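Local coordinates for protein mitochondrial association factor 1 (Toxoplasma gondii, PDB 6BXS) that belongs to a parasite protein family linked to manipulation of host mitochondria, and probably has a macro-domain fold related to ADP-ribose-binding proteins, at residues A[28-36]-A[255-263]. Sequence-based numbering, arbitrary orientation.
Sequences GRQDGFTPL and QFMYEPSDT. With SO4 (sulfate ion), chain E.
Met257, Tyr258 and Thr34 carry most of this contact, in which the loop 28-36 runs roughly antiparallel to the chain leaving the C-terminal end of strand 253-256. Thr34 supplies the one hydrogen bond between the segments: its OG1 accepts from Tyr258 N at 2.8 Å, with an N-H...O angle of 147°. The torsion responsible sets OG1 beside the threonine's own backbone N (chi1 -52°), and a short branched residue suits the place because CB packs on Met257 CB, 3.7 Å away, while the hydroxyl takes the amide. The methionine is flexible enough to turn at its end: a bend about CG-SD (chi3 64°) swings Met257 CE to 3.4 Å from Thr34 O and 3.7 Å from Phe33 CZ, the Phe33 and Met257 side chains lying side by side. Met62 of helix 61-76 also touches this methionine.

The Tyr258 ring lies against backbone carbonyls: Asp31 O meets it at its edge, near the plane, and Gly32 O approaches Tyr258 CD2 obliquely at 3.3 Å. Gly32 has positive phi and lies too near the ring for a side chain, which explains glycine here. Farther out, Pro260 CD rests 3.6 Å from Asp31 O.

On the loop's other flank Arg29 reaches a sulfate probably taken from the crystallisation liquor; NH2 donates to O3 at 2.9 Å, and Leu36 N to O2 at 3.0 Å. Arg29 NH1 also donates to O2, and Thr69 OG1, Tyr37 N and His159 NE2 hydrogen-bond the sulfate as well. One backbone amide held by the hydroxyl of buried Thr34, amid apolar contacts and carbonyl oxygens beside the tyrosine ring, thus joins the loop to the strand end, while the same loop presents an anion-binding site, consistent with a phosphate-binding role as in ADP-ribose-binding macro domains.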
ATOM      1  N   GLY A  28      -1.980  -6.208 -20.563  1.00 42.90           N
ATOM      2  CA  GLY A  28      -2.900  -6.009 -21.668  1.00 42.24           C
ATOM      3  C   GLY A  28      -3.921  -4.915 -21.410  1.00 48.71           C
ATOM      4  O   GLY A  28      -4.539  -4.403 -22.343  1.00 45.78           O
ATOM      5  N   ARG A  29      -4.095  -4.548 -20.144  1.00 42.35           N
ATOM      6  CA  ARG A  29      -5.132  -3.594 -19.756  1.00 46.77           C
ATOM      7  C   ARG A  29      -4.732  -2.158 -20.088  1.00 47.32           C
ATOM      8  O   ARG A  29      -3.599  -1.897 -20.493  1.00 43.84           O
ATOM      9  CB  ARG A  29      -5.435  -3.710 -18.261  1.00 54.51           C
ATOM     10  CG  ARG A  29      -5.633  -5.133 -17.773  1.00 67.09           C
ATOM     11  CD  ARG A  29      -5.853  -5.168 -16.275  1.00 58.05           C
ATOM     12  NE  ARG A  29      -5.952  -6.532 -15.769  1.00 56.02           N
ATOM     13  CZ  ARG A  29      -6.272  -6.844 -14.517  1.00 62.94           C
ATOM     14  NH1 ARG A  29      -6.532  -5.887 -13.637  1.00 54.50           N
ATOM     15  NH2 ARG A  29      -6.336  -8.114 -14.145  1.00 67.09           N
ATOM     16  N   GLN A  30      -5.671  -1.230 -19.906  1.00 46.32           N
ATOM     17  CA  GLN A  30      -5.435   0.183 -20.193  1.00 50.86           C
ATOM     18  C   GLN A  30      -4.292   0.727 -19.342  1.00 46.41           C
ATOM     19  O   GLN A  30      -4.237   0.481 -18.139  1.00 41.04           O
ATOM     20  CB  GLN A  30      -6.702   1.008 -19.942  1.00 52.99           C
ATOM     21  CG  GLN A  30      -7.041   1.984 -21.064  1.00 63.62           C
ATOM     22  CD  GLN A  30      -7.525   1.285 -22.322  1.00 72.93           C
ATOM     23  OE1 GLN A  30      -7.909   0.116 -22.290  1.00 73.58           O
ATOM     24  NE2 GLN A  30      -7.507   2.001 -23.441  1.00 67.67           N
ATOM     25  N   ASP A  31      -3.389   1.469 -19.980  1.00 48.45           N
ATOM     26  CA  ASP A  31      -2.208   2.022 -19.316  1.00 43.16           C
ATOM     27  C   ASP A  31      -1.346   0.931 -18.682  1.00 33.97           C
ATOM     28  O   ASP A  31      -0.547   1.204 -17.786  1.00 35.13           O
ATOM     29  CB  ASP A  31      -2.621   3.049 -18.257  1.00 43.99           C
ATOM     30  CG  ASP A  31      -3.347   4.238 -18.853  1.00 55.12           C
ATOM     31  OD1 ASP A  31      -4.052   4.056 -19.869  1.00 60.17           O
ATOM     32  OD2 ASP A  31      -3.205   5.355 -18.313  1.00 55.39           O
ATOM     33  N   GLY A  32      -1.503  -0.301 -19.162  1.00 39.11           N
ATOM     34  CA  GLY A  32      -0.687  -1.416 -18.714  1.00 40.31           C
ATOM     35  C   GLY A  32      -0.842  -1.725 -17.237  1.00 38.79           C
ATOM     36  O   GLY A  32       0.097  -2.202 -16.598  1.00 31.90           O
ATOM     37  N   PHE A  33      -2.031  -1.459 -16.703  1.00 38.36           N
ATOM     38  CA  PHE A  33      -2.305  -1.632 -15.277  1.00 35.20           C
ATOM     39  C   PHE A  33      -2.038  -3.062 -14.802  1.00 32.02           C
ATOM     40  O   PHE A  33      -2.548  -4.025 -15.372  1.00 29.48           O
ATOM     41  CB  PHE A  33      -3.758  -1.245 -14.972  1.00 38.25           C
ATOM     42  CG  PHE A  33      -4.116  -1.319 -13.512  1.00 42.62           C
ATOM     43  CD1 PHE A  33      -3.845  -0.257 -12.663  1.00 42.39           C
ATOM     44  CD2 PHE A  33      -4.729  -2.446 -12.991  1.00 38.20           C
ATOM     45  CE1 PHE A  33      -4.173  -0.322 -11.322  1.00 41.44           C
ATOM     46  CE2 PHE A  33      -5.062  -2.514 -11.650  1.00 38.33           C
ATOM     47  CZ  PHE A  33      -4.782  -1.452 -10.814  1.00 39.24           C
ATOM     48  N   THR A  34      -1.233  -3.185 -13.752  1.00 29.14           N
ATOM     49  CA  THR A  34      -0.900  -4.485 -13.178  1.00 29.29           C
ATOM     50  C   THR A  34      -2.073  -5.053 -12.381  1.00 29.58           C
ATOM     51  O   THR A  34      -2.727  -4.317 -11.642  1.00 30.38           O
ATOM     52  CB  THR A  34       0.334  -4.376 -12.261  1.00 24.75           C
ATOM     53  OG1 THR A  34       1.394  -3.724 -12.972  1.00 27.51           O
ATOM     54  CG2 THR A  34       0.795  -5.754 -11.791  1.00 24.81           C
ATOM     55  N   PRO A  35      -2.351  -6.363 -12.526  1.00 28.07           N
ATOM     56  CA  PRO A  35      -3.426  -6.942 -11.712  1.00 31.80           C
ATOM     57  C   PRO A  35      -3.121  -6.843 -10.221  1.00 28.99           C
ATOM     58  O   PRO A  35      -1.966  -6.983  -9.817  1.00 18.32           O
ATOM     59  CB  PRO A  35      -3.473  -8.406 -12.169  1.00 34.40           C
ATOM     60  CG  PRO A  35      -2.822  -8.417 -13.510  1.00 35.52           C
ATOM     61  CD  PRO A  35      -1.773  -7.352 -13.452  1.00 31.06           C
ATOM     62  N   LEU A  36      -4.151  -6.588  -9.419  1.00 25.93           N
ATOM     63  CA  LEU A  36      -3.995  -6.480  -7.974  1.00 22.80           C
ATOM     64  C   LEU A  36      -3.475  -7.788  -7.392  1.00 24.69           C
ATOM     65  O   LEU A  36      -2.564  -7.792  -6.565  1.00 19.85           O
ATOM     66  CB  LEU A  36      -5.324  -6.102  -7.316  1.00 27.35           C
ATOM     67  CG  LEU A  36      -5.756  -4.635  -7.409  1.00 22.98           C
ATOM     68  CD1 LEU A  36      -5.693  -4.106  -8.830  1.00 30.44           C
ATOM     69  CD2 LEU A  36      -7.163  -4.483  -6.854  1.00 27.85           C
ATOM     70  N   GLN A 255       7.510  -5.522  -4.873  1.00 21.09           N
ATOM     71  CA  GLN A 255       7.039  -5.515  -6.253  1.00 18.48           C
ATOM     72  C   GLN A 255       6.397  -4.168  -6.553  1.00 23.68           C
ATOM     73  O   GLN A 255       5.640  -3.645  -5.736  1.00 26.35           O
ATOM     74  CB  GLN A 255       6.032  -6.637  -6.501  1.00 18.93           C
ATOM     75  CG  GLN A 255       6.493  -8.013  -6.070  1.00 22.77           C
ATOM     76  CD  GLN A 255       5.432  -9.070  -6.302  1.00 23.95           C
ATOM     77  OE1 GLN A 255       4.323  -8.767  -6.748  1.00 24.56           O
ATOM     78  NE2 GLN A 255       5.764 -10.319  -6.002  1.00 25.73           N
ATOM     79  N   PHE A 256       6.704  -3.612  -7.721  1.00 22.42           N
ATOM     80  CA  PHE A 256       6.108  -2.352  -8.154  1.00 24.64           C
ATOM     81  C   PHE A 256       5.223  -2.552  -9.376  1.00 27.21           C
ATOM     82  O   PHE A 256       5.642  -3.136 -10.375  1.00 24.53           O
ATOM     83  CB  PHE A 256       7.192  -1.318  -8.453  1.00 25.09           C
ATOM     84  CG  PHE A 256       7.816  -0.730  -7.223  1.00 28.98           C
ATOM     85  CD1 PHE A 256       7.217   0.335  -6.573  1.00 27.28           C
ATOM     86  CD2 PHE A 256       8.996  -1.242  -6.712  1.00 25.62           C
ATOM     87  CE1 PHE A 256       7.783   0.878  -5.436  1.00 30.64           C
ATOM     88  CE2 PHE A 256       9.566  -0.701  -5.576  1.00 28.36           C
ATOM     89  CZ  PHE A 256       8.959   0.360  -4.937  1.00 26.72           C
ATOM     90  N   MET A 257       3.994  -2.057  -9.280  1.00 28.80           N
ATOM     91  CA  MET A 257       3.038  -2.138 -10.375  1.00 26.21           C
ATOM     92  C   MET A 257       3.451  -1.195 -11.496  1.00 25.17           C
ATOM     93  O   MET A 257       4.330  -0.351 -11.312  1.00 27.11           O
ATOM     94  CB  MET A 257       1.633  -1.801  -9.880  1.00 24.46           C
ATOM     95  CG  MET A 257       1.165  -2.686  -8.735  1.00 22.90           C
ATOM     96  SD  MET A 257      -0.328  -2.081  -7.934  1.00 26.33           S
ATOM     97  CE  MET A 257      -1.506  -2.198  -9.279  1.00 32.93           C
ATOM     98  N   TYR A 258       2.807  -1.329 -12.650  1.00 23.85           N
ATOM     99  CA  TYR A 258       3.224  -0.595 -13.837  1.00 28.17           C
ATOM    100  C   TYR A 258       2.419   0.676 -14.068  1.00 29.71           C
ATOM    101  O   TYR A 258       1.203   0.701 -13.883  1.00 27.32           O
ATOM    102  CB  TYR A 258       3.110  -1.483 -15.075  1.00 29.77           C
ATOM    103  CG  TYR A 258       3.553  -0.793 -16.347  1.00 29.85           C
ATOM    104  CD1 TYR A 258       4.895  -0.739 -16.698  1.00 31.62           C
ATOM    105  CD2 TYR A 258       2.630  -0.188 -17.190  1.00 35.01           C
ATOM    106  CE1 TYR A 258       5.306  -0.107 -17.858  1.00 34.08           C
ATOM    107  CE2 TYR A 258       3.031   0.448 -18.351  1.00 34.97           C
ATOM    108  CZ  TYR A 258       4.370   0.484 -18.680  1.00 37.10           C
ATOM    109  OH  TYR A 258       4.774   1.114 -19.835  1.00 40.32           O
ATOM    110  N   GLU A 259       3.123   1.730 -14.465  1.00 30.97           N
ATOM    111  CA  GLU A 259       2.500   2.906 -15.055  1.00 33.45           C
ATOM    112  C   GLU A 259       3.384   3.362 -16.219  1.00 34.70           C
ATOM    113  O   GLU A 259       4.608   3.209 -16.161  1.00 29.55           O
ATOM    114  CB  GLU A 259       2.299   4.015 -14.015  1.00 35.23           C
ATOM    115  CG  GLU A 259       3.510   4.332 -13.143  1.00 33.96           C
ATOM    116  CD  GLU A 259       4.479   5.309 -13.783  1.00 33.83           C
ATOM    117  OE1 GLU A 259       4.060   6.099 -14.657  1.00 35.01           O
ATOM    118  OE2 GLU A 259       5.665   5.289 -13.399  1.00 32.32           O
ATOM    119  N   PRO A 260       2.767   3.900 -17.288  1.00 33.80           N
ATOM    120  CA  PRO A 260       3.449   4.127 -18.572  1.00 29.95           C
ATOM    121  C   PRO A 260       4.818   4.821 -18.520  1.00 29.70           C
ATOM    122  O   PRO A 260       5.642   4.547 -19.393  1.00 36.02           O
ATOM    123  CB  PRO A 260       2.449   5.002 -19.332  1.00 34.13           C
ATOM    124  CG  PRO A 260       1.131   4.570 -18.819  1.00 36.02           C
ATOM    125  CD  PRO A 260       1.339   4.272 -17.363  1.00 35.11           C
ATOM    126  N   SER A 261       5.064   5.686 -17.539  1.00 28.95           N
ATOM    127  CA  SER A 261       6.325   6.433 -17.488  1.00 33.07           C
ATOM    128  C   SER A 261       7.444   5.675 -16.767  1.00 28.49           C
ATOM    129  O   SER A 261       8.579   6.153 -16.706  1.00 26.19           O
ATOM    130  CB  SER A 261       6.116   7.791 -16.810  1.00 32.24           C
ATOM    131  OG  SER A 261       5.913   7.646 -15.416  1.00 34.82           O
ATOM    132  N   ASP A 262       7.118   4.503 -16.224  1.00 29.17           N
ATOM    133  CA  ASP A 262       8.092   3.649 -15.545  1.00 29.18           C
ATOM    134  C   ASP A 262       8.874   4.425 -14.480  1.00 29.64           C
ATOM    135  O   ASP A 262      10.057   4.176 -14.242  1.00 28.68           O
ATOM    136  CB  ASP A 262       9.047   3.024 -16.577  1.00 29.84           C
ATOM    137  CG  ASP A 262       8.925   1.506 -16.655  1.00 32.47           C
ATOM    138  OD1 ASP A 262       8.457   0.877 -15.682  1.00 26.91           O
ATOM    139  OD2 ASP A 262       9.310   0.937 -17.700  1.00 30.84           O
ATOM    140  N   THR A 263       8.188   5.354 -13.824  1.00 27.77           N
ATOM    141  CA  THR A 263       8.829   6.288 -12.909  1.00 28.02           C
ATOM    142  C   THR A 263       9.380   5.604 -11.658  1.00 25.49           C
ATOM    143  O   THR A 263      10.428   5.999 -11.148  1.00 28.50           O
ATOM    144  CB  THR A 263       7.843   7.400 -12.501  1.00 29.64           C
ATOM    145  OG1 THR A 263       7.599   8.245 -13.631  1.00 28.27           O
ATOM    146  CG2 THR A 263       8.387   8.252 -11.363  1.00 25.18           C
TER
HETATM  147  S   SO4 E 502      -7.471  -8.203 -10.316  1.00 42.51           S
HETATM  148  O1  SO4 E 502      -8.800  -8.107  -9.719  1.00 38.80           O
HETATM  149  O2  SO4 E 502      -6.939  -6.860 -10.530  1.00 29.60           O
HETATM  150  O3  SO4 E 502      -7.553  -8.900 -11.598  1.00 40.01           O
HETATM  151  O4  SO4 E 502      -6.589  -8.945  -9.420  1.00 33.59           O